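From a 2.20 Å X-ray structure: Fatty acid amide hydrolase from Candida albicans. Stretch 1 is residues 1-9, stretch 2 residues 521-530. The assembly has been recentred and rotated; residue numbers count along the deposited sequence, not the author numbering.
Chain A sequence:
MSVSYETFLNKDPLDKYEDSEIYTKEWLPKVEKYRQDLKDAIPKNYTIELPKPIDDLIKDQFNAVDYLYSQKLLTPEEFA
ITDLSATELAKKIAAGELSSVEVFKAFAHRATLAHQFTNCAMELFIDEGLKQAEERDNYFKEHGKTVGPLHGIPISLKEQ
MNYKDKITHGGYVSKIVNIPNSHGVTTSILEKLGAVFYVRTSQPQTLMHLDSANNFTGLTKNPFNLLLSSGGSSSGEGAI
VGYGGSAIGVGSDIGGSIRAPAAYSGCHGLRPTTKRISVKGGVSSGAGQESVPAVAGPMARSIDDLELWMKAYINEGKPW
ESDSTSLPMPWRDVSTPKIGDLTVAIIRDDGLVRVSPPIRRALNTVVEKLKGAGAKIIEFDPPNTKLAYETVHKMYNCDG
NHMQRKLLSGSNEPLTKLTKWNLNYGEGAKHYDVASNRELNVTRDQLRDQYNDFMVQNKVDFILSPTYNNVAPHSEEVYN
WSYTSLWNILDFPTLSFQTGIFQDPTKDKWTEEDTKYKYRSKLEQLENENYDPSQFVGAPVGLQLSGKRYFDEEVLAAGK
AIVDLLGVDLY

Stretch 1 1-9: MSVSYETFL
Stretch 2, residues 521-530: SKLEQLENEN

The first nine residues of the chain lie against a helix more than 500 residues later in sequence. From Ser 2 to Ser 4 the backbone is extended (phi/psi -61/140, -91/132 and -109/141); it then turns into a 3-10 segment at Tyr 5 to Phe 8, with phi from -62 to -85° and psi from -12 to -25°. Bonds of i to i+3 spacing confirm the turn: Phe 8 N to Tyr 5 O and Leu 9 N to Glu 6 O, both 3.1 Å. Stretch 2 is helical from Lys 522, as i to i+4 bonds such as Leu 526 N to Lys 522 O (2.8 Å) attest. Ser 521, chi1 p, caps its start by accepting Glu 524 N at OG, 3.0 Å and 164°. The register is set by Val 3 and Leu 526, whose CA atoms are 5.3 Å apart.

Val 3 (chi1 t) points toward the helix and has 91 Å² covered. Its CG1 lies 3.9 Å from Leu 526 CB, and its CG2 3.6 Å from Lys 522 O. Leu 526 (t, p) also places CD1 3.7 Å from Val 3 O and CD2 4.2 Å from Phe 8 CE1, touching both residues.

Phe 8 (chi1 m, chi2 84°) ends the 3-10 segment and points toward the helix. Its CZ sits 3.9 Å from Lys 522 CB, while Leu 523 N, also 3.9 Å from CZ, lies at the ring edge, near its plane.

Polar contact is sparse. Gln 525 (t, t, chi3 -25°) donates from NE2 to Met 1 O at 3.1 Å, but the 135° angle makes this bond weak. The same NE2 donates more squarely to Glu 529 OE1 (3.0 Å, 167°), one helical turn on; Glu 529 is m, t. In all, 423 Å² is buried.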

# COMPACT_ATOMS: atom_id res chain seq x y z
N MET A 1 -40.23 -0.47 -22.42
CA MET A 1 -38.95 0.21 -22.54
C MET A 1 -38.44 0.61 -21.16
O MET A 1 -37.25 0.47 -20.89
CB MET A 1 -39.05 1.44 -23.47
CG MET A 1 -38.16 1.34 -24.73
SD MET A 1 -38.86 0.36 -26.11
CE MET A 1 -39.92 1.55 -26.93
N SER A 2 -39.32 1.09 -20.26
CA SER A 2 -38.86 1.59 -18.97
C SER A 2 -38.16 0.49 -18.18
O SER A 2 -38.57 -0.66 -18.19
CB SER A 2 -40.02 2.16 -18.14
OG SER A 2 -40.60 1.19 -17.28
N VAL A 3 -37.07 0.86 -17.51
CA VAL A 3 -36.17 -0.12 -16.91
C VAL A 3 -36.61 -0.39 -15.48
O VAL A 3 -36.87 0.55 -14.71
CB VAL A 3 -34.71 0.36 -16.95
CG1 VAL A 3 -33.79 -0.63 -16.25
CG2 VAL A 3 -34.25 0.60 -18.39
N SER A 4 -36.71 -1.66 -15.12
CA SER A 4 -36.90 -2.07 -13.74
C SER A 4 -35.61 -2.72 -13.24
O SER A 4 -34.95 -3.46 -13.98
CB SER A 4 -38.09 -3.04 -13.60
OG SER A 4 -37.66 -4.38 -13.47
N TYR A 5 -35.26 -2.44 -11.98
CA TYR A 5 -33.99 -2.91 -11.44
C TYR A 5 -33.88 -4.43 -11.41
O TYR A 5 -32.76 -4.96 -11.45
CB TYR A 5 -33.78 -2.31 -10.04
CG TYR A 5 -34.38 -3.11 -8.91
CD1 TYR A 5 -35.75 -3.17 -8.72
CD2 TYR A 5 -33.57 -3.83 -8.04
CE1 TYR A 5 -36.31 -3.91 -7.67
CE2 TYR A 5 -34.11 -4.59 -7.00
CZ TYR A 5 -35.48 -4.62 -6.82
OH TYR A 5 -36.01 -5.36 -5.78
N GLU A 6 -35.02 -5.16 -11.39
CA GLU A 6 -34.98 -6.62 -11.27
C GLU A 6 -34.32 -7.31 -12.47
O GLU A 6 -33.82 -8.43 -12.32
CB GLU A 6 -36.39 -7.20 -11.08
CG GLU A 6 -37.02 -6.90 -9.74
CD GLU A 6 -38.01 -5.74 -9.83
OE1 GLU A 6 -37.95 -4.98 -10.82
OE2 GLU A 6 -38.84 -5.60 -8.90
N THR A 7 -34.31 -6.69 -13.65
CA THR A 7 -33.65 -7.33 -14.79
C THR A 7 -32.13 -7.37 -14.65
O THR A 7 -31.48 -8.09 -15.41
CB THR A 7 -34.04 -6.64 -16.11
OG1 THR A 7 -33.27 -5.45 -16.30
CG2 THR A 7 -35.52 -6.28 -16.13
N PHE A 8 -31.54 -6.64 -13.69
CA PHE A 8 -30.11 -6.77 -13.44
C PHE A 8 -29.76 -7.91 -12.49
O PHE A 8 -28.58 -8.25 -12.38
CB PHE A 8 -29.54 -5.48 -12.83
CG PHE A 8 -29.53 -4.32 -13.76
CD1 PHE A 8 -30.66 -3.54 -13.93
CD2 PHE A 8 -28.38 -3.99 -14.46
CE1 PHE A 8 -30.66 -2.46 -14.78
CE2 PHE A 8 -28.37 -2.91 -15.31
CZ PHE A 8 -29.52 -2.15 -15.48
N LEU A 9 -30.75 -8.50 -11.82
CA LEU A 9 -30.51 -9.45 -10.72
C LEU A 9 -30.28 -10.87 -11.23
O LEU A 9 -30.93 -11.81 -10.79
CB LEU A 9 -31.67 -9.41 -9.74
CG LEU A 9 -32.12 -8.01 -9.29
CD1 LEU A 9 -33.29 -8.11 -8.32
CD2 LEU A 9 -30.97 -7.23 -8.67
N SER A 521 -27.14 2.76 -22.25
CA SER A 521 -27.27 1.54 -21.46
C SER A 521 -28.61 1.54 -20.74
O SER A 521 -29.28 2.57 -20.62
CB SER A 521 -26.11 1.40 -20.47
OG SER A 521 -26.22 2.39 -19.44
N LYS A 522 -29.00 0.37 -20.24
CA LYS A 522 -30.21 0.32 -19.42
C LYS A 522 -30.01 1.10 -18.13
O LYS A 522 -30.94 1.78 -17.65
CB LYS A 522 -30.59 -1.13 -19.11
CG LYS A 522 -31.19 -1.93 -20.27
CD LYS A 522 -31.80 -3.22 -19.73
CE LYS A 522 -32.30 -4.16 -20.83
NZ LYS A 522 -31.29 -5.20 -21.18
N LEU A 523 -28.81 1.03 -17.54
CA LEU A 523 -28.53 1.74 -16.30
C LEU A 523 -28.69 3.25 -16.48
O LEU A 523 -29.28 3.92 -15.63
CB LEU A 523 -27.13 1.40 -15.80
CG LEU A 523 -26.64 2.03 -14.48
CD1 LEU A 523 -27.58 1.73 -13.33
CD2 LEU A 523 -25.21 1.57 -14.13
N GLU A 524 -28.17 3.80 -17.58
CA GLU A 524 -28.32 5.23 -17.81
C GLU A 524 -29.79 5.61 -17.90
O GLU A 524 -30.20 6.65 -17.37
CB GLU A 524 -27.59 5.68 -19.08
CG GLU A 524 -27.49 7.21 -19.17
CD GLU A 524 -26.73 7.70 -20.39
OE1 GLU A 524 -26.72 6.97 -21.40
OE2 GLU A 524 -26.15 8.80 -20.35
N GLN A 525 -30.60 4.77 -18.56
CA GLN A 525 -32.02 5.06 -18.70
C GLN A 525 -32.73 4.98 -17.36
O GLN A 525 -33.53 5.85 -17.00
CB GLN A 525 -32.66 4.10 -19.70
CG GLN A 525 -34.09 4.48 -20.03
CD GLN A 525 -34.82 3.43 -20.84
OE1 GLN A 525 -34.20 2.66 -21.55
NE2 GLN A 525 -36.13 3.40 -20.72
N LEU A 526 -32.45 3.91 -16.60
CA LEU A 526 -32.98 3.78 -15.25
C LEU A 526 -32.74 5.06 -14.44
O LEU A 526 -33.68 5.65 -13.89
CB LEU A 526 -32.35 2.57 -14.58
CG LEU A 526 -32.68 2.27 -13.12
CD1 LEU A 526 -34.19 2.25 -12.86
CD2 LEU A 526 -32.04 0.94 -12.73
N GLU A 527 -31.50 5.53 -14.41
CA GLU A 527 -31.16 6.70 -13.61
C GLU A 527 -31.81 7.97 -14.15
O GLU A 527 -32.41 8.74 -13.39
CB GLU A 527 -29.64 6.86 -13.55
CG GLU A 527 -28.94 5.88 -12.62
CD GLU A 527 -29.02 6.28 -11.13
OE1 GLU A 527 -29.46 7.42 -10.81
OE2 GLU A 527 -28.63 5.45 -10.28
N ASN A 528 -31.69 8.23 -15.46
CA ASN A 528 -32.16 9.50 -16.01
C ASN A 528 -33.69 9.60 -15.99
O ASN A 528 -34.23 10.69 -15.81
CB ASN A 528 -31.68 9.69 -17.45
CG ASN A 528 -30.24 10.20 -17.54
OD1 ASN A 528 -29.73 10.40 -18.65
ND2 ASN A 528 -29.56 10.37 -16.40
N GLU A 529 -34.40 8.48 -16.17
CA GLU A 529 -35.86 8.58 -16.19
C GLU A 529 -36.44 8.79 -14.80
O GLU A 529 -37.63 9.11 -14.69
CB GLU A 529 -36.46 7.35 -16.88
CG GLU A 529 -36.39 7.46 -18.41
CD GLU A 529 -36.97 6.27 -19.18
OE1 GLU A 529 -37.26 5.20 -18.57
OE2 GLU A 529 -37.12 6.40 -20.42
N ASN A 530 -35.64 8.69 -13.74
CA ASN A 530 -36.09 9.04 -12.40
C ASN A 530 -36.07 10.54 -12.13
O ASN A 530 -36.66 10.99 -11.15
CB ASN A 530 -35.23 8.35 -11.34
CG ASN A 530 -35.63 6.92 -11.14
OD1 ASN A 530 -36.72 6.52 -11.52
ND2 ASN A 530 -34.74 6.12 -10.57